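Local coordinates for transcriptional regulatory protein RcsB (Escherichia coli, PDB 5I4C) that serves as the DNA-binding response regulator of the Rcs stress-signalling system, controlling transcription of genes for capsule synthesis, biofilm formation and cell division, at residues V6-A9 and V15-G18; I8-P13 and V107-A112; G18-L23 and V32-D37; L116-A121 and K127-E132. One frame throughout, in Å; residues are numbered along the deposited sequence.

Contact 1 of 4, residues V6-A9 and V15-G18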
# COMPACT_ATOMS: atom_id res chain seq x y z
N VAL A 6 5.23 16.44 -9.23
CA VAL A 6 5.50 15.82 -7.91
C VAL A 6 6.37 14.60 -8.06
O VAL A 6 6.35 13.91 -9.08
CB VAL A 6 4.17 15.53 -7.11
CG1 VAL A 6 3.17 16.72 -7.16
CG2 VAL A 6 3.45 14.29 -7.60
N ILE A 7 7.20 14.34 -7.04
CA ILE A 7 7.98 13.10 -6.93
C ILE A 7 7.38 12.36 -5.75
O ILE A 7 7.01 13.00 -4.76
CB ILE A 7 9.46 13.43 -6.63
CG1 ILE A 7 10.09 14.14 -7.81
CG2 ILE A 7 10.23 12.20 -6.25
CD1 ILE A 7 11.52 14.49 -7.57
N ILE A 8 7.31 11.05 -5.85
CA ILE A 8 6.77 10.28 -4.76
C ILE A 8 7.84 9.31 -4.31
O ILE A 8 8.51 8.67 -5.15
CB ILE A 8 5.43 9.61 -5.13
CG1 ILE A 8 5.54 8.63 -6.28
CG2 ILE A 8 4.41 10.64 -5.60
CD1 ILE A 8 4.19 7.92 -6.61
N ALA A 9 8.02 9.19 -3.00
CA ALA A 9 9.09 8.36 -2.49
C ALA A 9 8.62 7.55 -1.30
O ALA A 9 8.06 8.09 -0.32
CB ALA A 9 10.30 9.21 -2.13
N VAL A 15 2.48 1.28 -2.09
CA VAL A 15 2.18 2.65 -1.72
C VAL A 15 2.32 3.57 -2.93
O VAL A 15 1.43 4.42 -3.22
CB VAL A 15 3.06 3.13 -0.53
CG1 VAL A 15 2.85 4.60 -0.23
CG2 VAL A 15 2.81 2.30 0.74
N LEU A 16 3.41 3.39 -3.65
CA LEU A 16 3.64 4.17 -4.86
C LEU A 16 2.54 3.94 -5.92
O LEU A 16 2.08 4.89 -6.54
CB LEU A 16 5.01 3.91 -5.41
CG LEU A 16 6.17 4.29 -4.47
CD1 LEU A 16 7.48 3.85 -5.12
CD2 LEU A 16 6.16 5.75 -4.12
N PHE A 17 2.14 2.69 -6.12
CA PHE A 17 1.05 2.34 -7.03
C PHE A 17 -0.23 3.08 -6.68
O PHE A 17 -0.86 3.69 -7.56
CB PHE A 17 0.81 0.82 -6.96
CG PHE A 17 -0.27 0.33 -7.85
CD1 PHE A 17 -0.05 0.18 -9.19
CD2 PHE A 17 -1.50 0.07 -7.36
CE1 PHE A 17 -1.09 -0.29 -10.01
CE2 PHE A 17 -2.55 -0.34 -8.15
CZ PHE A 17 -2.34 -0.57 -9.49
N GLY A 18 -0.65 3.01 -5.40
CA GLY A 18 -1.93 3.64 -4.95
C GLY A 18 -1.91 5.14 -5.16
O GLY A 18 -2.84 5.72 -5.70

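Contact 2 of 4, residues I8-P13 and V107-A112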
# COMPACT_ATOMS: atom_id res chain seq x y z
N ILE A 8 7.31 11.05 -5.85
CA ILE A 8 6.77 10.28 -4.76
C ILE A 8 7.84 9.31 -4.31
O ILE A 8 8.51 8.67 -5.15
CB ILE A 8 5.43 9.61 -5.13
CG1 ILE A 8 5.54 8.63 -6.28
CG2 ILE A 8 4.41 10.64 -5.60
CD1 ILE A 8 4.19 7.92 -6.61
N ALA A 9 8.02 9.19 -3.00
CA ALA A 9 9.09 8.36 -2.49
C ALA A 9 8.62 7.55 -1.30
O ALA A 9 8.06 8.09 -0.32
CB ALA A 9 10.30 9.21 -2.13
N ASP A 10 8.75 6.23 -1.44
CA ASP A 10 8.36 5.28 -0.38
C ASP A 10 9.01 3.96 -0.69
O ASP A 10 9.10 3.60 -1.87
CB ASP A 10 6.86 5.07 -0.33
CG ASP A 10 6.41 4.40 1.01
OD1 ASP A 10 6.14 5.08 1.99
OD2 ASP A 10 6.32 3.20 1.12
N ASP A 11 9.40 3.22 0.32
CA ASP A 11 10.06 1.94 -0.02
C ASP A 11 9.07 0.80 -0.21
O ASP A 11 9.49 -0.33 -0.27
CB ASP A 11 11.19 1.60 0.96
CG ASP A 11 10.71 1.39 2.36
OD1 ASP A 11 9.70 2.05 2.73
OD2 ASP A 11 11.36 0.59 3.09
N HIS A 12 7.76 1.09 -0.30
CA HIS A 12 6.76 0.05 -0.53
C HIS A 12 6.14 0.27 -1.90
O HIS A 12 5.47 1.28 -2.09
CB HIS A 12 5.69 0.10 0.56
CG HIS A 12 6.11 -0.56 1.82
ND1 HIS A 12 6.41 0.15 2.95
CD2 HIS A 12 6.36 -1.84 2.11
CE1 HIS A 12 6.75 -0.68 3.91
NE2 HIS A 12 6.74 -1.90 3.41
N PRO A 13 6.38 -0.64 -2.87
CA PRO A 13 5.88 -0.43 -4.21
C PRO A 13 4.37 -0.25 -4.24
O PRO A 13 3.88 0.56 -4.97
CB PRO A 13 6.32 -1.69 -4.95
CG PRO A 13 7.57 -2.03 -4.28
CD PRO A 13 7.37 -1.72 -2.83
N VAL A 107 0.60 13.89 5.73
CA VAL A 107 -0.57 13.06 5.35
C VAL A 107 -0.39 11.69 5.93
O VAL A 107 0.69 11.13 5.78
CB VAL A 107 -0.62 12.95 3.81
CG1 VAL A 107 -1.61 11.86 3.32
CG2 VAL A 107 -0.99 14.32 3.26
N LEU A 108 -1.44 11.13 6.50
CA LEU A 108 -1.36 9.75 6.94
C LEU A 108 -1.26 8.87 5.72
O LEU A 108 -2.12 8.92 4.85
CB LEU A 108 -2.54 9.34 7.78
CG LEU A 108 -2.76 10.16 9.01
CD1 LEU A 108 -4.04 9.71 9.75
CD2 LEU A 108 -1.53 10.01 9.87
N LYS A 109 -0.20 8.08 5.67
CA LYS A 109 0.11 7.29 4.49
C LYS A 109 -1.08 6.45 4.08
O LYS A 109 -1.43 6.33 2.90
CB LYS A 109 1.31 6.39 4.81
CG LYS A 109 1.83 5.66 3.59
CD LYS A 109 2.78 4.51 3.89
CE LYS A 109 4.06 5.06 4.34
NZ LYS A 109 5.14 4.08 4.16
N GLN A 110 -1.72 5.79 5.02
CA GLN A 110 -2.81 4.88 4.61
C GLN A 110 -4.01 5.60 3.98
O GLN A 110 -4.81 4.97 3.33
CB GLN A 110 -3.23 4.00 5.75
CG GLN A 110 -2.09 3.10 6.25
CD GLN A 110 -1.61 2.13 5.17
OE1 GLN A 110 -2.43 1.54 4.46
NE2 GLN A 110 -0.25 1.97 5.04
N GLY A 111 -4.15 6.89 4.21
CA GLY A 111 -5.21 7.69 3.62
C GLY A 111 -4.71 8.53 2.45
O GLY A 111 -5.44 9.32 1.94
N ALA A 112 -3.48 8.31 1.99
CA ALA A 112 -2.95 9.14 0.91
C ALA A 112 -3.78 9.27 -0.37
O ALA A 112 -3.87 10.36 -0.92
CB ALA A 112 -1.50 8.72 0.61

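Contact 3 of 4, residues G18-L23 and V32-D37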
# COMPACT_ATOMS: atom_id res chain seq x y z
N GLY A 18 -0.65 3.01 -5.40
CA GLY A 18 -1.93 3.64 -4.95
C GLY A 18 -1.91 5.14 -5.16
O GLY A 18 -2.84 5.72 -5.70
N ILE A 19 -0.79 5.76 -4.77
CA ILE A 19 -0.59 7.17 -4.96
C ILE A 19 -0.64 7.54 -6.46
O ILE A 19 -1.35 8.46 -6.84
CB ILE A 19 0.71 7.65 -4.27
CG1 ILE A 19 0.52 7.51 -2.76
CG2 ILE A 19 0.94 9.12 -4.65
CD1 ILE A 19 1.71 7.88 -1.90
N ARG A 20 0.05 6.79 -7.30
CA ARG A 20 0.02 7.11 -8.75
C ARG A 20 -1.43 7.00 -9.32
O ARG A 20 -1.84 7.86 -10.10
CB ARG A 20 1.03 6.21 -9.49
CG ARG A 20 1.06 6.29 -10.99
CD ARG A 20 1.73 5.01 -11.56
NE ARG A 20 2.82 4.59 -10.69
CZ ARG A 20 3.13 3.31 -10.39
NH1 ARG A 20 2.46 2.27 -10.94
NH2 ARG A 20 4.10 3.06 -9.48
N LYS A 21 -2.18 5.98 -8.91
CA LYS A 21 -3.52 5.77 -9.34
C LYS A 21 -4.42 6.91 -8.91
O LYS A 21 -5.22 7.40 -9.68
CB LYS A 21 -4.07 4.48 -8.75
CG LYS A 21 -3.58 3.18 -9.34
CD LYS A 21 -3.75 3.08 -10.87
CE LYS A 21 -2.43 3.46 -11.54
NZ LYS A 21 -2.45 3.02 -12.96
N SER A 22 -4.21 7.43 -7.73
CA SER A 22 -5.00 8.53 -7.26
C SER A 22 -4.63 9.83 -8.03
O SER A 22 -5.51 10.60 -8.49
CB SER A 22 -4.81 8.70 -5.75
OG SER A 22 -5.31 10.02 -5.47
N LEU A 23 -3.36 10.08 -8.16
CA LEU A 23 -2.92 11.30 -8.80
C LEU A 23 -3.19 11.33 -10.32
O LEU A 23 -3.37 12.41 -10.92
CB LEU A 23 -1.43 11.52 -8.52
CG LEU A 23 -1.14 11.73 -7.01
CD1 LEU A 23 0.33 12.10 -6.79
CD2 LEU A 23 -2.01 12.83 -6.49
N VAL A 32 6.45 13.03 -11.84
CA VAL A 32 7.68 13.10 -12.60
C VAL A 32 8.74 12.12 -12.04
O VAL A 32 9.79 11.92 -12.66
CB VAL A 32 8.23 14.55 -12.73
CG1 VAL A 32 7.19 15.43 -13.37
CG2 VAL A 32 8.64 15.19 -11.41
N GLY A 33 8.49 11.48 -10.91
CA GLY A 33 9.44 10.47 -10.43
C GLY A 33 8.92 9.70 -9.26
O GLY A 33 8.11 10.23 -8.49
N GLU A 34 9.39 8.46 -9.16
CA GLU A 34 9.13 7.62 -8.02
C GLU A 34 10.45 7.01 -7.55
O GLU A 34 11.15 6.43 -8.38
CB GLU A 34 8.24 6.45 -8.40
CG GLU A 34 7.01 6.91 -9.10
CD GLU A 34 6.03 5.76 -9.29
OE1 GLU A 34 6.44 4.58 -9.12
OE2 GLU A 34 4.87 6.01 -9.66
N PHE A 35 10.69 7.02 -6.24
CA PHE A 35 11.87 6.43 -5.65
C PHE A 35 11.56 5.59 -4.43
O PHE A 35 10.53 5.78 -3.78
CB PHE A 35 12.77 7.62 -5.24
CG PHE A 35 13.15 8.45 -6.40
CD1 PHE A 35 14.20 8.04 -7.20
CD2 PHE A 35 12.44 9.60 -6.74
CE1 PHE A 35 14.54 8.78 -8.31
CE2 PHE A 35 12.76 10.32 -7.89
CZ PHE A 35 13.84 9.92 -8.66
N GLU A 36 12.45 4.66 -4.12
CA GLU A 36 12.38 3.80 -2.97
C GLU A 36 13.55 3.89 -2.02
O GLU A 36 13.69 3.05 -1.12
CB GLU A 36 12.23 2.36 -3.47
CG GLU A 36 11.07 2.29 -4.45
CD GLU A 36 10.69 0.89 -4.90
OE1 GLU A 36 10.02 0.83 -5.99
OE2 GLU A 36 10.98 -0.11 -4.16
N ASP A 37 14.46 4.83 -2.26
CA ASP A 37 15.73 4.92 -1.54
C ASP A 37 16.08 6.39 -1.63
O ASP A 37 15.90 7.00 -2.68
CB ASP A 37 16.76 3.99 -2.24
CG ASP A 37 18.17 4.08 -1.67
OD1 ASP A 37 18.76 5.15 -1.82
OD2 ASP A 37 18.76 3.07 -1.16

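Contact 4 of 4, residues L116-A121 and K127-E132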
# COMPACT_ATOMS: atom_id res chain seq x y z
N LEU A 116 -4.16 13.07 -0.28
CA LEU A 116 -3.15 13.83 -1.05
C LEU A 116 -3.68 14.86 -1.98
O LEU A 116 -3.06 15.92 -2.12
CB LEU A 116 -2.24 12.97 -1.93
CG LEU A 116 -0.99 12.42 -1.29
CD1 LEU A 116 -0.34 11.56 -2.34
CD2 LEU A 116 -0.03 13.52 -0.81
N PRO A 117 -4.77 14.53 -2.69
CA PRO A 117 -5.31 15.54 -3.56
C PRO A 117 -5.70 16.81 -2.77
O PRO A 117 -5.48 17.93 -3.25
CB PRO A 117 -6.50 14.82 -4.23
CG PRO A 117 -6.02 13.37 -4.24
CD PRO A 117 -5.39 13.22 -2.92
N LYS A 118 -6.16 16.62 -1.55
CA LYS A 118 -6.57 17.73 -0.74
C LYS A 118 -5.31 18.46 -0.27
O LYS A 118 -5.30 19.70 -0.24
CB LYS A 118 -7.40 17.29 0.48
CG LYS A 118 -8.67 16.46 0.24
CD LYS A 118 -9.14 16.00 1.61
CE LYS A 118 -10.45 15.25 1.61
NZ LYS A 118 -11.25 15.63 2.82
N ALA A 119 -4.27 17.72 0.12
CA ALA A 119 -3.03 18.37 0.55
C ALA A 119 -2.37 19.19 -0.58
O ALA A 119 -1.88 20.32 -0.39
CB ALA A 119 -2.07 17.31 1.11
N LEU A 120 -2.38 18.61 -1.78
CA LEU A 120 -1.82 19.28 -2.93
C LEU A 120 -2.64 20.54 -3.34
O LEU A 120 -2.05 21.53 -3.74
CB LEU A 120 -1.72 18.32 -4.12
CG LEU A 120 -0.71 17.19 -3.94
CD1 LEU A 120 -0.73 16.35 -5.21
CD2 LEU A 120 0.68 17.72 -3.70
N ALA A 121 -3.97 20.48 -3.27
CA ALA A 121 -4.81 21.72 -3.45
C ALA A 121 -4.47 22.81 -2.44
O ALA A 121 -4.38 23.98 -2.79
CB ALA A 121 -6.28 21.39 -3.33
N LYS A 127 -0.98 27.14 1.36
CA LYS A 127 -1.42 26.77 2.72
C LYS A 127 -0.86 25.39 3.03
O LYS A 127 -0.48 24.62 2.11
CB LYS A 127 -2.96 26.64 2.80
CG LYS A 127 -3.81 27.87 2.45
CD LYS A 127 -3.61 28.90 3.50
CE LYS A 127 -4.48 30.13 3.40
NZ LYS A 127 -3.83 31.11 2.52
N LYS A 128 -0.78 25.08 4.32
CA LYS A 128 -0.23 23.81 4.77
C LYS A 128 -1.35 22.84 5.00
O LYS A 128 -2.49 23.24 5.08
CB LYS A 128 0.60 23.95 6.01
CG LYS A 128 1.86 24.78 5.83
CD LYS A 128 2.68 24.77 7.11
CE LYS A 128 3.76 25.83 7.20
NZ LYS A 128 4.99 25.34 6.60
N PHE A 129 -1.05 21.57 5.09
CA PHE A 129 -2.07 20.54 5.29
C PHE A 129 -1.51 19.57 6.31
O PHE A 129 -0.38 19.10 6.18
CB PHE A 129 -2.32 19.81 3.98
CG PHE A 129 -3.46 18.78 4.02
CD1 PHE A 129 -3.24 17.48 4.48
CD2 PHE A 129 -4.73 19.11 3.53
CE1 PHE A 129 -4.28 16.52 4.45
CE2 PHE A 129 -5.76 18.18 3.52
CZ PHE A 129 -5.53 16.89 3.99
N THR A 130 -2.33 19.20 7.29
CA THR A 130 -1.86 18.55 8.51
C THR A 130 -3.00 17.60 8.93
O THR A 130 -4.15 17.97 8.79
CB THR A 130 -1.60 19.70 9.52
OG1 THR A 130 -0.46 19.45 10.29
CG2 THR A 130 -2.79 20.02 10.39
N PRO A 131 -2.72 16.36 9.35
CA PRO A 131 -3.87 15.46 9.61
C PRO A 131 -4.75 15.97 10.75
O PRO A 131 -4.26 16.66 11.64
CB PRO A 131 -3.22 14.14 10.03
CG PRO A 131 -1.82 14.22 9.49
CD PRO A 131 -1.44 15.67 9.53
N GLU A 132 -6.00 15.54 10.72
CA GLU A 132 -7.04 15.91 11.71
C GLU A 132 -6.56 15.45 13.10
O GLU A 132 -5.76 14.48 13.22
CB GLU A 132 -8.42 15.23 11.30
CG GLU A 132 -8.68 14.99 9.76
CD GLU A 132 -9.72 13.93 9.38
OE1 GLU A 132 -10.36 13.31 10.25
OE2 GLU A 132 -9.94 13.70 8.18

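Contact 1 of 4, residues V6-A9 and V15-G18
Ile8 N, the amide of the strand residue that packs against Leu16, is hydrogen-bonded to the backbone of Gly33. That bond fixes strand 4-9 against its neighbour 29-35, but no hydrogen bond joins residues 6-9 to 15-18; the contact itself is van der Waals packing, nearly all between carbon atoms, and buries 131 Å². Its heart is one pair of branched side chains. Ile8 sends its side chain toward the helix, and CG1 rests 3.7 Å from CD2 of Leu16. In Ile8, CG1 sits between the backbone N and the carbonyl carbon (chi1 62°), and from there the chain carries on extended, so CD1 is delivered to the helix surface, 3.8 Å from Leu16 CD2 and 3.7 Å from Leu16 O. One Leu16 methyl, CD2, therefore does most of the touching. The two side chains run alongside each other, pointing opposite ways, rather than meeting end on. CD2 also reaches over the strand backbone, 4.1 Å from Ala9 N, while the other Leu16 methyl, CD1, comes to 3.6 Å from Asp10 O, where the strand gives way to loop. The CA atoms of Ile8 and Leu16 stay 6.9 Å apart, a gap filled by the Ile8 side chain and the Leu16 CD2 methyl. Ile19, one turn further along the helix, also leans on Ile8. Val15 and Phe17, on the same helix, pack on Ile14 and Gly18 of the second subunit. A helix laid by apolar side chains on the strand just before it is the opening of a beta-alpha-beta unit, here the first one of the CheY-like receiver fold.

Contact 2 of 4, residues I8-P13 and V107-A112
Asp10 and Lys109 approach each other from opposite directions and close a buried salt bridge between the ends of two sheet strands. Its ionic part is one short bond: Lys109 NZ gives a hydrogen bond to Asp10 OD1 at 2.6 Å, taken on the syn lone pair of that oxygen. The second oxygen is left further off, with Asp10 OD2 3.4 Å from Lys109 NZ. Lys109 gets there with CG anti to its own backbone N and a bend at chi3 (-72°), which swings the amine onto the carboxylate. Asp56, the predicted phosphorylation site, carries no phosphoryl group here and forms a second salt bridge with NZ, so Lys109 NZ stands between two acidic side chains that lie close to each other. This is the acidic pocket of CheY-like receivers, in which a lysine following the last strand faces the phospho-acceptor aspartate.

A backbone amide helps hold the carboxylate in place. Asp10 OD2 accepts from His12 N at 2.9 Å in an Asx turn; the N-H reaches its anti side, 21° out of the carboxylate plane, and the bond is bent, at 138°. His12 in turn is the N-cap residue of helix 13-23. On the lysine side, Gly111 N bonds to Leu108 O at 2.9 Å within the 3-10 turn that carries Lys109.

Other neighbours only come near. Lys109 NZ lies at the edge of the His12 ring, near its plane, 4.3 Å from His12 ND1 and too far for a bond. Val15 of helix 13-23 touches both partners, packing its CG2 on Lys109 CD and on Asp10 OD2.

Contact 3 of 4, residues G18-L23 and V32-D37
The guanidinium of Arg20 and the carboxylate of Glu34 meet edge to edge, their planes only 26° apart, and neither group lies over a face of the other. Arg20 grips side-on. NE gives the straighter bond, 2.7 Å to Glu34 OE2 with an N-H...O angle of 155°, and this oxygen lies in the guanidinium plane. NH2 reaches Glu34 OE1 at 2.8 Å, though OE1 is tilted out of that plane. Both oxygens receive on their syn lone pairs. A weak third bond runs from Arg20 NH2 to Glu34 OE2 at 3.1 Å. Two bonds from two nitrogens to two oxygens fix the rotation of both flat groups.

The Arg20 chain leaves the helix toward the strand, then bends at chi3 (-36°), which curls it round the carboxylate: Arg20 CB and CD each pass 3.8 Å from Glu34 OE2. Glu34 comes in extended and crosses the arginine at about a right angle. The bridge is at the protein surface, but Glu34 CG packs on Ile8 CG1, so the base of the glutamate rests on Ile8 of strand 4-9. Both residues also touch a crystal neighbour. One position on, Lys21 packs against Phe17 of the second subunit. The salt bridge ties helix 13-23 to strand 29-35, the strand that follows it, thereby clasping the second half of a beta-alpha-beta crossover at the edge of the receiver sheet.

Contact 4 of 4, residues L116-A121 and K127-E132
Phe129 lies flat against Ala119, pinning the segment that follows helix 112-124, the last helix of the receiver fold, back onto that helix. The chain folds over after the helix, and the backbone of Phe129 bonds with Glu104 and Ile106, so the tail runs beside strand 105-108, an outermost strand of the sheet within this chain.

The tight part is one small residue under one ring. Ala119 CB makes a CH-pi contact with the face of the Phe129 ring, 3.8 Å from its centroid and 25° off the normal. Ala119 CA lies over the same face, offset toward the rim, 3.5 Å from Phe129 CD2. With CG anti to its backbone N (chi1 -175°), the phenylalanine directs its ring at the helix, and the short alanine lets it approach the helix backbone closely. Val107 of the strand touches both residues, its CG2 packing on Ala119 CB and on Phe129 CD1.

Toward solvent the contact thins out. Lys118 contributes only the root of its side chain; beyond it the chain runs out into solvent. Lys128 points away from the helix and is held by a salt bridge to Asp102 and a hydrogen bond to the carbonyl of Ile103. Lys118 NZ and Glu132 OE2 have opposite charges but remain 5.8 Å apart, too far for a bond. Where the lysine does touch the ring, it is Lys118 CB that approaches Phe129 CE2 obliquely, at 3.6 Å.

How the contacts relate
Contacts 1 and 3 practically coincide, their centres about 2 Å apart: together they bind helix 13-23 to strands 4-9 and 29-35, neighbours in the five-stranded parallel sheet. Contact 1 comes first in the chain, contact 3 starts on the helix where contact 1 ends, and contact 2, its centre about 6 Å from that of contact 1, spans most of the chain from strand 4-9 to strand 105-108. Contact 4 comes last, centres about 14 to 17 Å from the others, on helix 112-124, whose Leu116 and Leu120 pack on Ile19 and Leu23. Contact 2 alone reaches the predicted phosphorylation site, while contacts 1 to 3 also touch the second subunit.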